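Local coordinates for proton-dependent oligopeptide transporter family protein (Xanthomonas campestris, PDB 6EI3) that probably carries short peptides across the bacterial membrane, coupled to proton movement, as a POT family member of the Major Facilitator Superfamily, at residues A[254-257]-A[258-262]; A[292-295]-A[296-300]; A[351-354]-A[355-359]. All blocks are in the same frame, centred on the assembly; numbering follows the deposited sequence.

Interaction 1: residues A[254-257]-A[258-262]. With 78M ((2S)-2,3-dihydroxypropyl(7Z)-pentadec-7-enoate), chain O.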
loop_
_atom_site.group_PDB
_atom_site.type_symbol
_atom_site.label_atom_id
_atom_site.label_comp_id
_atom_site.label_asym_id
_atom_site.label_seq_id
_atom_site.Cartn_x
_atom_site.Cartn_y
_atom_site.Cartn_z
ATOM N N MET A 254 -1.882 13.290 -8.271
ATOM C CA MET A 254 -2.885 14.320 -8.001
ATOM C C MET A 254 -3.998 14.175 -9.035
ATOM O O MET A 254 -5.171 14.278 -8.680
ATOM C CB MET A 254 -2.274 15.727 -8.059
ATOM C CG MET A 254 -1.335 16.026 -6.907
ATOM S SD MET A 254 -0.612 17.676 -7.045
ATOM C CE MET A 254 -1.861 18.635 -6.213
ATOM N N ALA A 255 -3.621 13.873 -10.302
ATOM C CA ALA A 255 -4.556 13.641 -11.401
ATOM C C ALA A 255 -5.434 12.424 -11.061
ATOM O O ALA A 255 -6.654 12.507 -11.199
ATOM C CB ALA A 255 -3.798 13.423 -12.705
ATOM N N LEU A 256 -4.827 11.341 -10.532
ATOM C CA LEU A 256 -5.551 10.136 -10.105
ATOM C C LEU A 256 -6.592 10.467 -9.026
ATOM O O LEU A 256 -7.750 10.088 -9.185
ATOM C CB LEU A 256 -4.590 9.019 -9.662
ATOM C CG LEU A 256 -5.191 7.760 -8.973
ATOM C CD1 LEU A 256 -5.961 6.862 -9.968
ATOM C CD2 LEU A 256 -4.100 6.968 -8.250
ATOM N N VAL A 257 -6.201 11.230 -7.983
ATOM C CA VAL A 257 -7.091 11.664 -6.892
ATOM C C VAL A 257 -8.260 12.498 -7.428
ATOM O O VAL A 257 -9.401 12.314 -6.988
ATOM C CB VAL A 257 -6.304 12.391 -5.773
ATOM C CG1 VAL A 257 -7.239 13.057 -4.757
ATOM C CG2 VAL A 257 -5.336 11.426 -5.081
ATOM N N LEU A 258 -7.974 13.403 -8.385
ATOM C CA LEU A 258 -8.996 14.234 -9.028
ATOM C C LEU A 258 -9.976 13.371 -9.807
ATOM O O LEU A 258 -11.189 13.538 -9.633
ATOM C CB LEU A 258 -8.360 15.310 -9.940
ATOM C CG LEU A 258 -7.739 16.515 -9.215
ATOM C CD1 LEU A 258 -6.859 17.307 -10.149
ATOM C CD2 LEU A 258 -8.814 17.443 -8.628
ATOM N N LEU A 259 -9.469 12.405 -10.604
ATOM C CA LEU A 259 -10.323 11.488 -11.367
ATOM C C LEU A 259 -11.204 10.620 -10.468
ATOM O O LEU A 259 -12.356 10.366 -10.821
ATOM C CB LEU A 259 -9.515 10.594 -12.323
ATOM C CG LEU A 259 -8.823 11.302 -13.504
ATOM C CD1 LEU A 259 -7.729 10.411 -14.103
ATOM C CD2 LEU A 259 -9.833 11.762 -14.564
ATOM N N LEU A 260 -10.666 10.170 -9.303
ATOM C CA LEU A 260 -11.437 9.351 -8.365
ATOM C C LEU A 260 -12.571 10.158 -7.720
ATOM O O LEU A 260 -13.696 9.673 -7.641
ATOM C CB LEU A 260 -10.524 8.718 -7.283
ATOM C CG LEU A 260 -9.562 7.610 -7.756
ATOM C CD1 LEU A 260 -8.491 7.326 -6.707
ATOM C CD2 LEU A 260 -10.314 6.321 -8.126
ATOM N N ALA A 261 -12.277 11.389 -7.282
ATOM C CA ALA A 261 -13.264 12.246 -6.639
ATOM C C ALA A 261 -14.369 12.720 -7.595
ATOM O O ALA A 261 -15.550 12.630 -7.248
ATOM C CB ALA A 261 -12.579 13.431 -5.973
ATOM N N GLY A 262 -13.976 13.198 -8.776
ATOM C CA GLY A 262 -14.894 13.715 -9.788
ATOM C C GLY A 262 -15.795 12.670 -10.412
ATOM O O GLY A 262 -17.015 12.854 -10.432
HETATM O O21 78M O . -21.612 8.474 1.960
HETATM C C20 78M O . -21.400 8.249 0.575
HETATM C C18 78M O . -20.635 9.389 -0.054
HETATM O O19 78M O . -21.346 10.617 0.127
HETATM C C17 78M O . -20.370 9.165 -1.522
HETATM O O2 78M O . -19.284 10.057 -1.869
HETATM C C1 78M O . -18.645 9.850 -3.027
HETATM O O1 78M O . -19.014 9.077 -3.874
HETATM C C2 78M O . -17.408 10.694 -3.124
HETATM C C3 78M O . -16.129 9.874 -3.222
HETATM C C4 78M O . -14.982 10.460 -2.408
HETATM C C5 78M O . -13.796 10.941 -3.228
HETATM C C6 78M O . -12.839 9.834 -3.688
HETATM C C7 78M O . -11.575 9.808 -2.890
HETATM C C8 78M O . -10.367 10.146 -3.307
HETATM C C9 78M O . -9.109 10.118 -2.487
HETATM C C10 78M O . -8.898 11.442 -1.745
HETATM C C11 78M O . -8.531 11.296 -0.279
HETATM C C12 78M O . -9.032 12.447 0.584
HETATM C C13 78M O . -8.842 12.277 2.086
HETATM C C15 78M O . -7.385 12.714 4.088
HETATM C C14 78M O . -7.445 12.591 2.591
#
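L256 and L260, one turn apart on helix 248-270, make the apolar side-chain contact here. L256 CG sits 4.0 Å from L260 CD1, and the two branched ends cross obliquely. They leave the backbone differently: L256 holds CG anti to its N (chi1 171°), whereas L260 keeps CG beside its N (chi1 -70°), which tips the side chain back over the previous turn. That lean also sets L260 CG 3.4 Å from L256 O. L258 and L259 repeat it, each resting its CG against the carbonyl oxygen four residues earlier.

The backbone hydrogen bonds are those of an unbroken alpha helix. L258, L259, L260 and A261 each give their N-H to the carbonyl oxygen four residues back; the L259 N to A255 O bond is 2.9 Å long. In the chain, this helix and helix 224-239 come between two sets of long helices, consistent with the extra helix pair that bacterial POT transporters carry between their two six-helix bundles. A255, L258 and L259 turn to helix 224-239, meeting A236, L235, C239 and V233, while L256 and V257 pack on L439, T442, V443 and L446 of helix 430-456.

Lipid contacts belong to V257 and A261, also one turn apart. V257 CG1 lies 3.8 Å from C10 of the bound monoacylglycerol, beyond the double bond. On the ester side of that bond, A261 CA comes within 3.7 Å of C5, and A261 CB touches the same carbon at 3.9 Å.

Interaction 2: residues A[292-295]-A[296-300]. With 78M ((2S)-2,3-dihydroxypropyl(7Z)-pentadec-7-enoate), chain O.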
loop_
_atom_site.group_PDB
_atom_site.type_symbol
_atom_site.label_atom_id
_atom_site.label_comp_id
_atom_site.label_asym_id
_atom_site.label_seq_id
_atom_site.Cartn_x
_atom_site.Cartn_y
_atom_site.Cartn_z
ATOM N N VAL A 292 -17.692 2.678 0.257
ATOM C CA VAL A 292 -16.406 2.030 0.574
ATOM C C VAL A 292 -15.249 2.930 0.158
ATOM O O VAL A 292 -14.278 3.069 0.908
ATOM C CB VAL A 292 -16.311 0.606 -0.051
ATOM C CG1 VAL A 292 -14.858 0.157 -0.246
ATOM C CG2 VAL A 292 -17.079 -0.401 0.786
ATOM N N LEU A 293 -15.354 3.545 -1.031
ATOM C CA LEU A 293 -14.354 4.463 -1.565
ATOM C C LEU A 293 -14.127 5.635 -0.595
ATOM O O LEU A 293 -12.976 6.042 -0.413
ATOM C CB LEU A 293 -14.735 4.948 -2.993
ATOM C CG LEU A 293 -13.793 5.971 -3.688
ATOM C CD1 LEU A 293 -12.400 5.396 -3.951
ATOM C CD2 LEU A 293 -14.398 6.477 -4.995
ATOM N N VAL A 294 -15.206 6.132 0.067
ATOM C CA VAL A 294 -15.094 7.201 1.068
ATOM C C VAL A 294 -14.329 6.689 2.305
ATOM O O VAL A 294 -13.392 7.355 2.750
ATOM C CB VAL A 294 -16.445 7.868 1.425
ATOM C CG1 VAL A 294 -16.263 8.930 2.510
ATOM C CG2 VAL A 294 -17.068 8.497 0.184
ATOM N N ILE A 295 -14.714 5.505 2.833
ATOM C CA ILE A 295 -14.036 4.858 3.965
ATOM C C ILE A 295 -12.531 4.686 3.632
ATOM O O ILE A 295 -11.681 5.063 4.446
ATOM C CB ILE A 295 -14.762 3.526 4.327
ATOM C CG1 ILE A 295 -16.069 3.826 5.080
ATOM C CG2 ILE A 295 -13.887 2.584 5.149
ATOM C CD1 ILE A 295 -17.250 2.968 4.693
ATOM N N PHE A 296 -12.217 4.162 2.421
ATOM C CA PHE A 296 -10.832 3.975 1.945
ATOM C C PHE A 296 -10.070 5.302 1.845
ATOM O O PHE A 296 -8.923 5.362 2.258
ATOM C CB PHE A 296 -10.781 3.222 0.595
ATOM C CG PHE A 296 -11.002 1.718 0.635
ATOM C CD1 PHE A 296 -11.362 1.074 1.821
ATOM C CD2 PHE A 296 -10.855 0.949 -0.511
ATOM C CE1 PHE A 296 -11.585 -0.309 1.848
ATOM C CE2 PHE A 296 -11.084 -0.433 -0.482
ATOM C CZ PHE A 296 -11.442 -1.050 0.695
ATOM N N ALA A 297 -10.714 6.363 1.342
ATOM C CA ALA A 297 -10.092 7.697 1.217
ATOM C C ALA A 297 -9.636 8.227 2.588
ATOM O O ALA A 297 -8.555 8.810 2.722
ATOM C CB ALA A 297 -11.077 8.679 0.569
ATOM N N LEU A 298 -10.464 7.991 3.605
ATOM C CA LEU A 298 -10.235 8.421 4.983
ATOM C C LEU A 298 -9.184 7.604 5.712
ATOM O O LEU A 298 -8.700 8.033 6.759
ATOM C CB LEU A 298 -11.574 8.436 5.742
ATOM C CG LEU A 298 -12.538 9.529 5.301
ATOM C CD1 LEU A 298 -13.927 9.322 5.904
ATOM C CD2 LEU A 298 -12.001 10.914 5.656
ATOM N N VAL A 299 -8.835 6.436 5.159
ATOM C CA VAL A 299 -7.801 5.522 5.654
ATOM C C VAL A 299 -6.425 5.873 5.045
ATOM O O VAL A 299 -5.407 5.506 5.624
ATOM C CB VAL A 299 -8.201 4.024 5.426
ATOM C CG1 VAL A 299 -6.993 3.078 5.475
ATOM C CG2 VAL A 299 -9.232 3.589 6.461
ATOM N N THR A 300 -6.383 6.576 3.894
ATOM C CA THR A 300 -5.099 6.932 3.228
ATOM C C THR A 300 -4.052 7.549 4.205
ATOM O O THR A 300 -2.902 7.154 4.090
ATOM C CB THR A 300 -5.297 7.805 1.966
ATOM O OG1 THR A 300 -5.920 9.047 2.322
ATOM C CG2 THR A 300 -6.098 7.108 0.891
HETATM O O21 78M O . -21.612 8.474 1.960
HETATM C C20 78M O . -21.400 8.249 0.575
HETATM C C18 78M O . -20.635 9.389 -0.054
HETATM O O19 78M O . -21.346 10.617 0.127
HETATM C C17 78M O . -20.370 9.165 -1.522
HETATM O O2 78M O . -19.284 10.057 -1.869
HETATM C C1 78M O . -18.645 9.850 -3.027
HETATM O O1 78M O . -19.014 9.077 -3.874
HETATM C C2 78M O . -17.408 10.694 -3.124
HETATM C C3 78M O . -16.129 9.874 -3.222
HETATM C C4 78M O . -14.982 10.460 -2.408
HETATM C C5 78M O . -13.796 10.941 -3.228
HETATM C C6 78M O . -12.839 9.834 -3.688
HETATM C C7 78M O . -11.575 9.808 -2.890
HETATM C C8 78M O . -10.367 10.146 -3.307
HETATM C C9 78M O . -9.109 10.118 -2.487
HETATM C C10 78M O . -8.898 11.442 -1.745
HETATM C C11 78M O . -8.531 11.296 -0.279
HETATM C C12 78M O . -9.032 12.447 0.584
HETATM C C13 78M O . -8.842 12.277 2.086
HETATM C C15 78M O . -7.385 12.714 4.088
HETATM C C14 78M O . -7.445 12.591 2.591
#
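V292 lays its CG1 methyl squarely over one face of the F296 ring, a CH-pi contact 3.8 Å from the centroid and only 11° off the ring normal. The ring turns back along the helix because F296 CG lies beside its own N (chi1 -77°). The same two residues are joined through the backbone, F296 N to V292 O at 2.8 Å. This is the tightly packed flank: A421 of helix 400-424 touches both residues, and F436, W437 and T440 of helix 430-456 press on F296.

The stretch belongs to helix 281-306, which probably opens the second six-helix bundle of this MFS fold. Further along, L298 N still bonds V294 O, but its second bond, to I295 O, and that of V299 N to the same oxygen are weak. T300 turns its hydroxyl back onto the same helix, OG1 donating to A297 O at 2.7 Å, and OG1 is also hydrogen-bonded to NE1 of W447.

The looser flank faces lipid. There V294 CG1 and L298 CD1 lie side by side at 4.1 Å, both residues partly exposed. V294 CG2 touches the lipid's ester oxygen O2 at 3.4 Å, and A297 O meets C13 near the far end of the acyl chain.

Interaction 3: residues A[351-354]-A[355-359]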
loop_
_atom_site.group_PDB
_atom_site.type_symbol
_atom_site.label_atom_id
_atom_site.label_comp_id
_atom_site.label_asym_id
_atom_site.label_seq_id
_atom_site.Cartn_x
_atom_site.Cartn_y
_atom_site.Cartn_z
ATOM N N TYR A 351 -10.310 -8.749 21.558
ATOM C CA TYR A 351 -11.686 -8.684 21.031
ATOM C C TYR A 351 -12.638 -9.486 21.917
ATOM O O TYR A 351 -13.583 -8.865 22.417
ATOM C CB TYR A 351 -11.807 -9.048 19.533
ATOM C CG TYR A 351 -10.920 -8.239 18.606
ATOM C CD1 TYR A 351 -10.555 -6.930 18.915
ATOM C CD2 TYR A 351 -10.477 -8.771 17.397
ATOM C CE1 TYR A 351 -9.715 -6.194 18.082
ATOM C CE2 TYR A 351 -9.658 -8.032 16.539
ATOM C CZ TYR A 351 -9.286 -6.743 16.884
ATOM O OH TYR A 351 -8.475 -6.014 16.051
ATOM N N PRO A 352 -12.345 -10.774 22.273
ATOM C CA PRO A 352 -13.238 -11.496 23.200
ATOM C C PRO A 352 -13.430 -10.791 24.541
ATOM O O PRO A 352 -14.553 -10.760 25.017
ATOM C CB PRO A 352 -12.566 -12.860 23.342
ATOM C CG PRO A 352 -11.871 -13.051 22.052
ATOM C CD PRO A 352 -11.279 -11.683 21.794
ATOM N N LEU A 353 -12.375 -10.153 25.100
ATOM C CA LEU A 353 -12.457 -9.382 26.353
ATOM C C LEU A 353 -13.477 -8.267 26.189
ATOM O O LEU A 353 -14.487 -8.269 26.886
ATOM C CB LEU A 353 -11.084 -8.797 26.759
ATOM C CG LEU A 353 -11.036 -7.869 27.995
ATOM C CD1 LEU A 353 -11.385 -8.623 29.305
ATOM C CD2 LEU A 353 -9.678 -7.204 28.127
ATOM N N LEU A 354 -13.228 -7.360 25.208
ATOM C CA LEU A 354 -14.042 -6.199 24.834
ATOM C C LEU A 354 -15.522 -6.569 24.643
ATOM O O LEU A 354 -16.378 -5.847 25.143
ATOM C CB LEU A 354 -13.458 -5.549 23.555
ATOM C CG LEU A 354 -12.575 -4.285 23.687
ATOM C CD1 LEU A 354 -11.677 -4.312 24.921
ATOM C CD2 LEU A 354 -11.730 -4.074 22.433
ATOM N N ARG A 355 -15.804 -7.713 23.967
ATOM C CA ARG A 355 -17.149 -8.260 23.726
ATOM C C ARG A 355 -17.835 -8.614 25.042
ATOM O O ARG A 355 -19.004 -8.275 25.220
ATOM C CB ARG A 355 -17.086 -9.509 22.831
ATOM C CG ARG A 355 -16.890 -9.199 21.361
ATOM C CD ARG A 355 -16.507 -10.421 20.568
ATOM N NE ARG A 355 -15.934 -10.060 19.272
ATOM C CZ ARG A 355 -15.104 -10.833 18.579
ATOM N NH1 ARG A 355 -14.729 -12.014 19.058
ATOM N NH2 ARG A 355 -14.631 -10.426 17.409
ATOM N N ARG A 356 -17.106 -9.289 25.965
ATOM C CA ARG A 356 -17.606 -9.691 27.290
ATOM C C ARG A 356 -17.853 -8.475 28.176
ATOM O O ARG A 356 -18.762 -8.508 29.004
ATOM C CB ARG A 356 -16.624 -10.635 28.003
ATOM C CG ARG A 356 -16.498 -12.020 27.376
ATOM C CD ARG A 356 -15.790 -13.016 28.286
ATOM N NE ARG A 356 -14.507 -12.513 28.786
ATOM C CZ ARG A 356 -13.345 -12.622 28.149
ATOM N NH1 ARG A 356 -13.279 -13.234 26.972
ATOM N NH2 ARG A 356 -12.241 -12.127 28.684
ATOM N N LEU A 357 -17.031 -7.414 28.006
ATOM C CA LEU A 357 -17.090 -6.161 28.764
ATOM C C LEU A 357 -18.196 -5.195 28.297
ATOM O O LEU A 357 -18.499 -4.233 29.006
ATOM C CB LEU A 357 -15.712 -5.473 28.759
ATOM C CG LEU A 357 -14.965 -5.384 30.108
ATOM C CD1 LEU A 357 -14.593 -6.773 30.650
ATOM C CD2 LEU A 357 -13.712 -4.539 29.969
ATOM N N GLY A 358 -18.798 -5.465 27.136
ATOM C CA GLY A 358 -19.886 -4.643 26.616
ATOM C C GLY A 358 -19.556 -3.686 25.487
ATOM O O GLY A 358 -20.479 -3.135 24.879
ATOM N N TRP A 359 -18.257 -3.467 25.191
ATOM C CA TRP A 359 -17.839 -2.585 24.092
ATOM C C TRP A 359 -17.532 -3.464 22.889
ATOM O O TRP A 359 -16.458 -4.077 22.818
ATOM C CB TRP A 359 -16.642 -1.708 24.496
ATOM C CG TRP A 359 -16.368 -0.541 23.588
ATOM C CD1 TRP A 359 -16.930 0.703 23.657
ATOM C CD2 TRP A 359 -15.370 -0.473 22.553
ATOM N NE1 TRP A 359 -16.368 1.530 22.705
ATOM C CE2 TRP A 359 -15.403 0.838 22.022
ATOM C CE3 TRP A 359 -14.446 -1.393 22.023
ATOM C CZ2 TRP A 359 -14.567 1.240 20.969
ATOM C CZ3 TRP A 359 -13.604 -0.987 20.998
ATOM C CH2 TRP A 359 -13.690 0.307 20.463
#
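The backbone finishes helix 334-357 in a Schellman motif: G358 turns to positive phi (104°), and W359 N reaches back to L354 O in a weak bond of 3.0 Å. Upstream, P352 has no N-H to offer the preceding turn, and the helix is kinked there.

Two arginines lie back against the last turn in different ways. R355 is extended from CG to NE and places one guanidinium face against Y351 CB, which stands 3.8 Å from the plane of the group, over its centre. R356 instead bends at chi3 (-52°), which brings a face of its guanidinium over the backbone at L353 CA, offset toward the rim of the group. Its NH2 also comes 3.7 Å from L353 CD1, the two side chains crossing at about a right angle. That same methyl meets L357 CD1 at 3.9 Å, with the leucines alongside each other on the surface. After the turn, W359 runs beside L354, its CE3 lying 3.8 Å from L354 CG.

Y351 OH is hydrogen-bonded to N346 ND2 on its own helix. P361, in the short link to helix 363-389, packs against Y351, L354 and R355, and W359 touches a bound monoacylglycerol. From helix 363-389 come two cation-pi partners, R366 for Y351 and R365 for W359, tying this helix end to the next helix in the chain.

Overall arrangement
Along the chain the three contacts come in series, on helices 248-270, 281-306 and 334-357. Interactions 1 and 2 occupy successive helices with centres about 13 Å apart; L260 O and L293 CD2 just touch, at 4.2 Å, and one monoacylglycerol lies against both, with Y493 hydrogen-bonded to it. The lipid thus bridges helix 248-270, probably one of the inserted pair, and helix 281-306, which follows it. Interaction 3 stands apart at the periphery, its centre about 27 Å from that of interaction 2 and about 40 Å from that of interaction 1. It touches a different lipid molecule. Interactions 2 and 3 probably belong to the same six-helix bundle.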